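Local coordinates for conserved hypothetical protein (PDB 2FB0) that is of unknown function but belongs to the antibiotic biosynthesis monooxygenase family and may be an oxidoreductase that works as a dimer, at residues L7-R12 with A85-E90; V11-T16 with D51-C56. All blocks are in the same frame, centred on the assembly; numbering follows the deposited sequence.

Contact 1 of 2, residues L7-R12 with A85-E90; sequences LNVFVR and AEMKLE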
loop_
_atom_site.group_PDB
_atom_site.type_symbol
_atom_site.label_atom_id
_atom_site.label_comp_id
_atom_site.label_asym_id
_atom_site.label_seq_id
_atom_site.Cartn_x
_atom_site.Cartn_y
_atom_site.Cartn_z
ATOM N N LEU A 7 0.643 8.776 -2.261
ATOM C CA LEU A 7 0.404 8.729 -0.811
ATOM C C LEU A 7 0.233 7.298 -0.345
ATOM O O LEU A 7 -0.444 6.503 -1.001
ATOM C CB LEU A 7 -0.830 9.551 -0.400
ATOM C CG LEU A 7 -0.949 11.025 -0.821
ATOM C CD1 LEU A 7 -2.175 11.649 -0.172
ATOM C CD2 LEU A 7 0.278 11.798 -0.412
ATOM N N ASN A 8 0.882 6.980 0.772
ATOM C CA ASN A 8 0.628 5.774 1.535
ATOM C C ASN A 8 0.109 6.202 2.910
ATOM O O ASN A 8 0.846 6.801 3.699
ATOM C CB ASN A 8 1.906 4.948 1.722
ATOM C CG ASN A 8 2.463 4.361 0.404
ATOM O OD1 ASN A 8 1.799 4.360 -0.652
ATOM N ND2 ASN A 8 3.686 3.867 0.471
ATOM N N VAL A 9 -1.152 5.894 3.190
ATOM C CA VAL A 9 -1.793 6.333 4.428
ATOM C C VAL A 9 -2.096 5.096 5.258
ATOM O O VAL A 9 -2.959 4.297 4.900
ATOM C CB VAL A 9 -3.074 7.148 4.148
ATOM C CG1 VAL A 9 -3.709 7.632 5.465
ATOM C CG2 VAL A 9 -2.767 8.362 3.236
ATOM N N PHE A 10 -1.335 4.918 6.332
ATOM C CA PHE A 10 -1.453 3.739 7.184
ATOM C C PHE A 10 -2.439 4.024 8.296
ATOM O O PHE A 10 -2.428 5.106 8.874
ATOM C CB PHE A 10 -0.087 3.335 7.734
ATOM C CG PHE A 10 0.927 3.069 6.650
ATOM C CD1 PHE A 10 0.979 1.830 6.024
ATOM C CD2 PHE A 10 1.802 4.068 6.241
ATOM C CE1 PHE A 10 1.898 1.585 5.007
ATOM C CE2 PHE A 10 2.735 3.834 5.218
ATOM C CZ PHE A 10 2.775 2.581 4.601
ATOM N N VAL A 11 -3.316 3.059 8.549
ATOM C CA VAL A 11 -4.387 3.204 9.530
ATOM C C VAL A 11 -4.315 2.047 10.525
ATOM O O VAL A 11 -4.277 0.867 10.129
ATOM C CB VAL A 11 -5.793 3.247 8.873
ATOM C CG1 VAL A 11 -6.888 3.510 9.924
ATOM C CG2 VAL A 11 -5.872 4.309 7.758
ATOM N N ARG A 12 -4.265 2.387 11.813
ATOM C CA ARG A 12 -4.335 1.392 12.880
ATOM C C ARG A 12 -5.717 1.506 13.532
ATOM O O ARG A 12 -6.134 2.597 13.929
ATOM C CB ARG A 12 -3.204 1.606 13.903
ATOM C CG ARG A 12 -2.913 0.394 14.812
ATOM C CD ARG A 12 -3.861 0.333 16.010
ATOM N NE ARG A 12 -3.908 -0.993 16.633
ATOM C CZ ARG A 12 -4.749 -1.348 17.606
ATOM N NH1 ARG A 12 -5.629 -0.476 18.098
ATOM N NH2 ARG A 12 -4.709 -2.586 18.084
ATOM N N ALA A 85 -10.073 5.583 14.325
ATOM C CA ALA A 85 -8.763 4.972 14.119
ATOM C C ALA A 85 -7.639 6.007 14.130
ATOM O O ALA A 85 -7.898 7.211 14.201
ATOM C CB ALA A 85 -8.776 4.178 12.773
ATOM N N GLU A 86 -6.393 5.542 14.058
ATOM C CA GLU A 86 -5.246 6.450 13.950
ATOM C C GLU A 86 -4.610 6.369 12.568
ATOM O O GLU A 86 -4.337 5.276 12.058
ATOM C CB GLU A 86 -4.199 6.178 15.037
ATOM C CG GLU A 86 -4.734 6.296 16.490
ATOM C CD GLU A 86 -5.370 7.663 16.838
ATOM O OE1 GLU A 86 -4.876 8.723 16.371
ATOM O OE2 GLU A 86 -6.366 7.675 17.608
HETATM N N MSE A 87 -4.372 7.533 11.976
HETATM C CA MSE A 87 -3.899 7.627 10.603
HETATM C C MSE A 87 -2.507 8.226 10.560
HETATM O O MSE A 87 -2.216 9.170 11.308
HETATM C CB MSE A 87 -4.832 8.516 9.786
HETATM C CG MSE A 87 -6.252 8.019 9.693
HETATM SE SE MSE A 87 -7.362 9.178 8.594
HETATM C CE MSE A 87 -6.027 10.027 7.507
ATOM N N LYS A 88 -1.665 7.689 9.679
ATOM C CA LYS A 88 -0.362 8.288 9.381
ATOM C C LYS A 88 -0.169 8.390 7.872
ATOM O O LYS A 88 -0.069 7.376 7.174
ATOM C CB LYS A 88 0.791 7.483 9.986
ATOM C CG LYS A 88 2.177 8.106 9.685
ATOM C CD LYS A 88 3.322 7.143 10.053
ATOM C CE LYS A 88 4.697 7.764 9.776
ATOM N NZ LYS A 88 5.766 7.017 10.507
ATOM N N LEU A 89 -0.082 9.620 7.387
ATOM C CA LEU A 89 0.074 9.873 5.966
ATOM C C LEU A 89 1.553 10.050 5.586
ATOM O O LEU A 89 2.296 10.797 6.235
ATOM C CB LEU A 89 -0.769 11.089 5.567
ATOM C CG LEU A 89 -0.702 11.602 4.122
ATOM C CD1 LEU A 89 -1.979 12.355 3.817
ATOM C CD2 LEU A 89 0.510 12.497 3.938
ATOM N N GLU A 90 1.977 9.337 4.547
ATOM C CA GLU A 90 3.310 9.511 3.977
ATOM C C GLU A 90 3.154 9.879 2.498
ATOM O O GLU A 90 2.353 9.270 1.778
ATOM C CB GLU A 90 4.169 8.253 4.146
ATOM C CG GLU A 90 4.294 7.778 5.603
ATOM C CD GLU A 90 5.351 6.708 5.806
ATOM O OE1 GLU A 90 5.416 5.726 5.033
ATOM O OE2 GLU A 90 6.131 6.849 6.765
#
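Phe10 and Glu90 cross on one face of an antiparallel strand pair, the carboxylate standing at the rim of the ring with the two planes 82° apart. Oxygen OE1 of Glu90 comes within 3.3 Å of CE2 of Phe10, near the ring plane, where the slightly positive ring hydrogens suit a carboxylate. In Phe10, CG stands anti to the carbonyl carbon (chi1 -57°), beside the backbone N, and the ring extends from there to Glu90, whose OE1 also forms a salt bridge with Arg6 of the second subunit. Lys88 stretches out beside Glu90, and its NZ forms a long salt bridge with OE2 of Glu90.

The other face is aliphatic. The methyl CG2 of Val9 rests against CG of Leu89 at 3.9 Å, while its CG1 meets the selenomethionine Met87 at CE. Leu7 and Leu89 touch through their CD1 methyls. Farther along, CG1 of Val11 presses on CB of Ala85 at 3.5 Å, tighter than usual, so a small residue suits the turn out of helix 72-84. That helix also packs on Val11 and Met87.

Six backbone hydrogen bonds join Asn8, Phe10 and Arg12 with Glu90, Lys88 and Glu86, in both directions for each pair. This regular ladder, with one face toward helices and the other toward a partner subunit, is characteristic of the dimeric alpha-beta barrel fold.

Contact 2 of 2, residues V11-T16 with D51-C56; sequences VRVNET and DVFMIC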
loop_
_atom_site.group_PDB
_atom_site.type_symbol
_atom_site.label_atom_id
_atom_site.label_comp_id
_atom_site.label_asym_id
_atom_site.label_seq_id
_atom_site.Cartn_x
_atom_site.Cartn_y
_atom_site.Cartn_z
ATOM N N VAL A 11 -3.316 3.059 8.549
ATOM C CA VAL A 11 -4.387 3.204 9.530
ATOM C C VAL A 11 -4.315 2.047 10.525
ATOM O O VAL A 11 -4.277 0.867 10.129
ATOM C CB VAL A 11 -5.793 3.247 8.873
ATOM C CG1 VAL A 11 -6.888 3.510 9.924
ATOM C CG2 VAL A 11 -5.872 4.309 7.758
ATOM N N ARG A 12 -4.265 2.387 11.813
ATOM C CA ARG A 12 -4.335 1.392 12.880
ATOM C C ARG A 12 -5.717 1.506 13.532
ATOM O O ARG A 12 -6.134 2.597 13.929
ATOM C CB ARG A 12 -3.204 1.606 13.903
ATOM C CG ARG A 12 -2.913 0.394 14.812
ATOM C CD ARG A 12 -3.861 0.333 16.010
ATOM N NE ARG A 12 -3.908 -0.993 16.633
ATOM C CZ ARG A 12 -4.749 -1.348 17.606
ATOM N NH1 ARG A 12 -5.629 -0.476 18.098
ATOM N NH2 ARG A 12 -4.709 -2.586 18.084
ATOM N N VAL A 13 -6.420 0.381 13.623
ATOM C CA VAL A 13 -7.800 0.348 14.107
ATOM C C VAL A 13 -8.066 -0.918 14.939
ATOM O O VAL A 13 -7.579 -2.007 14.596
ATOM C CB VAL A 13 -8.812 0.447 12.914
ATOM C CG1 VAL A 13 -8.696 -0.771 11.955
ATOM C CG2 VAL A 13 -10.241 0.641 13.411
ATOM N N ASN A 14 -8.829 -0.771 16.029
ATOM C CA ASN A 14 -9.212 -1.911 16.873
ATOM C C ASN A 14 -10.305 -2.750 16.236
ATOM O O ASN A 14 -10.881 -2.351 15.225
ATOM C CB ASN A 14 -9.597 -1.457 18.305
ATOM C CG ASN A 14 -10.910 -0.668 18.356
ATOM O OD1 ASN A 14 -11.814 -0.852 17.538
ATOM N ND2 ASN A 14 -11.017 0.209 19.346
ATOM N N GLU A 15 -10.593 -3.913 16.828
ATOM C CA GLU A 15 -11.549 -4.857 16.248
ATOM C C GLU A 15 -12.981 -4.348 16.238
ATOM O O GLU A 15 -13.749 -4.647 15.314
ATOM C CB GLU A 15 -11.479 -6.220 16.955
ATOM C CG GLU A 15 -12.261 -7.323 16.220
ATOM C CD GLU A 15 -11.702 -7.628 14.816
ATOM O OE1 GLU A 15 -10.458 -7.717 14.667
ATOM O OE2 GLU A 15 -12.512 -7.780 13.866
ATOM N N THR A 16 -13.351 -3.576 17.260
ATOM C CA THR A 16 -14.696 -2.996 17.302
ATOM C C THR A 16 -14.926 -2.067 16.105
ATOM O O THR A 16 -16.006 -2.075 15.510
ATOM C CB THR A 16 -14.935 -2.204 18.611
ATOM O OG1 THR A 16 -14.654 -3.050 19.732
ATOM C CG2 THR A 16 -16.390 -1.696 18.692
ATOM N N ASP A 51 -5.217 -5.353 12.658
ATOM C CA ASP A 51 -5.471 -3.977 13.096
ATOM C C ASP A 51 -4.880 -2.927 12.156
ATOM O O ASP A 51 -4.952 -1.741 12.438
ATOM C CB ASP A 51 -4.973 -3.765 14.547
ATOM C CG ASP A 51 -3.468 -3.963 14.702
ATOM O OD1 ASP A 51 -2.839 -4.664 13.870
ATOM O OD2 ASP A 51 -2.896 -3.424 15.672
ATOM N N VAL A 52 -4.299 -3.368 11.037
ATOM C CA VAL A 52 -3.658 -2.443 10.106
ATOM C C VAL A 52 -4.317 -2.497 8.728
ATOM O O VAL A 52 -4.530 -3.575 8.172
ATOM C CB VAL A 52 -2.125 -2.690 9.971
ATOM C CG1 VAL A 52 -1.506 -1.699 8.965
ATOM C CG2 VAL A 52 -1.413 -2.564 11.319
ATOM N N PHE A 53 -4.673 -1.334 8.194
ATOM C CA PHE A 53 -4.977 -1.232 6.765
ATOM C C PHE A 53 -4.318 0.023 6.215
ATOM O O PHE A 53 -3.731 0.783 6.976
ATOM C CB PHE A 53 -6.489 -1.361 6.448
ATOM C CG PHE A 53 -7.331 -0.149 6.805
ATOM C CD1 PHE A 53 -7.920 -0.036 8.071
ATOM C CD2 PHE A 53 -7.581 0.850 5.853
ATOM C CE1 PHE A 53 -8.732 1.067 8.386
ATOM C CE2 PHE A 53 -8.382 1.952 6.151
ATOM C CZ PHE A 53 -8.969 2.063 7.428
HETATM N N MSE A 54 -4.350 0.203 4.896
HETATM C CA MSE A 54 -3.702 1.350 4.293
HETATM C C MSE A 54 -4.480 1.863 3.107
HETATM O O MSE A 54 -5.257 1.129 2.489
HETATM C CB MSE A 54 -2.237 1.058 3.921
HETATM C CG MSE A 54 -2.028 0.007 2.832
HETATM SE SE MSE A 54 -0.187 0.076 2.159
HETATM C CE MSE A 54 -0.382 1.909 1.425
ATOM N N ILE A 55 -4.303 3.147 2.834
ATOM C CA ILE A 55 -4.891 3.779 1.671
ATOM C C ILE A 55 -3.724 4.161 0.774
ATOM O O ILE A 55 -2.778 4.819 1.213
ATOM C CB ILE A 55 -5.737 5.026 2.032
ATOM C CG1 ILE A 55 -6.829 4.670 3.059
ATOM C CG2 ILE A 55 -6.411 5.580 0.779
ATOM C CD1 ILE A 55 -7.606 5.899 3.603
ATOM N N CYS A 56 -3.768 3.677 -0.462
ATOM C CA CYS A 56 -2.767 4.000 -1.465
ATOM C C CYS A 56 -3.399 4.937 -2.486
ATOM O O CYS A 56 -4.478 4.656 -3.003
ATOM C CB CYS A 56 -2.280 2.726 -2.157
ATOM S SG CYS A 56 -0.775 2.997 -3.117
#
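Phe53 lies alongside Val11, both side chains pointing the same way from neighbouring antiparallel strands. Starting at CB of Phe53, the first torsion sets CG between the backbone N and the carbonyl carbon (chi1 74°), which turns the ring in beside the valine. Its CD1 is near both Val11 CB and Val13 CG1. Next along that edge, CE1 touches CG1 of Val11 at 3.4 Å and has Val13 CG1 near the ring plane at 4.0 Å. At the tip, CZ meets CG1, CB and CG2 of Val11, and CE2 on the far edge meets CG2. Val11 CB makes a CH-pi contact over one face of the Phe53 ring. A branched residue suits this place because its CB sits over the face while the two methyls reach the rim on the two sides of CZ. Ala21, Ile22 and Ala25 of helix 18-32 also pack on the ring, placing it in the hydrophobic layer between sheet and helix.

Near the ends of the two strands a charged pair joins the segments. In the conformer described, one of two deposited, NE of Arg12 donates to OD2 of Asp51 at 2.8 Å, within a salt bridge; NH2 adds a weak bond to the same oxygen. OD2 is met on its anti side, out of the carboxylate plane but close to the guanidinium plane of Arg12; the planes of Arg12 and Asp51 are 88° apart. The other oxygen, OD1, bonds to a glycerol that probably came from the crystallisation liquor.

In the backbone, Val11 and Phe53 exchange two hydrogen bonds, and Val13 N donates to Asp51 O at 2.8 Å. A helix packed on one face of an antiparallel sheet, as helix 18-32 packs here through Phe53, is consistent with the ferredoxin-like half that each subunit gives to a dimeric alpha-beta barrel.

From the N terminus, strand 5-12 is laid down first and takes part in both contacts. The chain then runs through helix 18-32 and the hairpin strand 38-46 before strand 52-59 returns to close contact 2, a loop of 34 residues between the segments. It continues through helices 62-68 and 72-84, and strand 86-93 closes contact 1 across 72 residues. The shorter loop therefore lies within the span of the longer one. Strand 5-12 sits between the two later strands, and Val11 and Arg12 take part in both contacts: Val11 bonds through its backbone to Phe53, Arg12 through its backbone to Glu86 and through its side chain to Asp51.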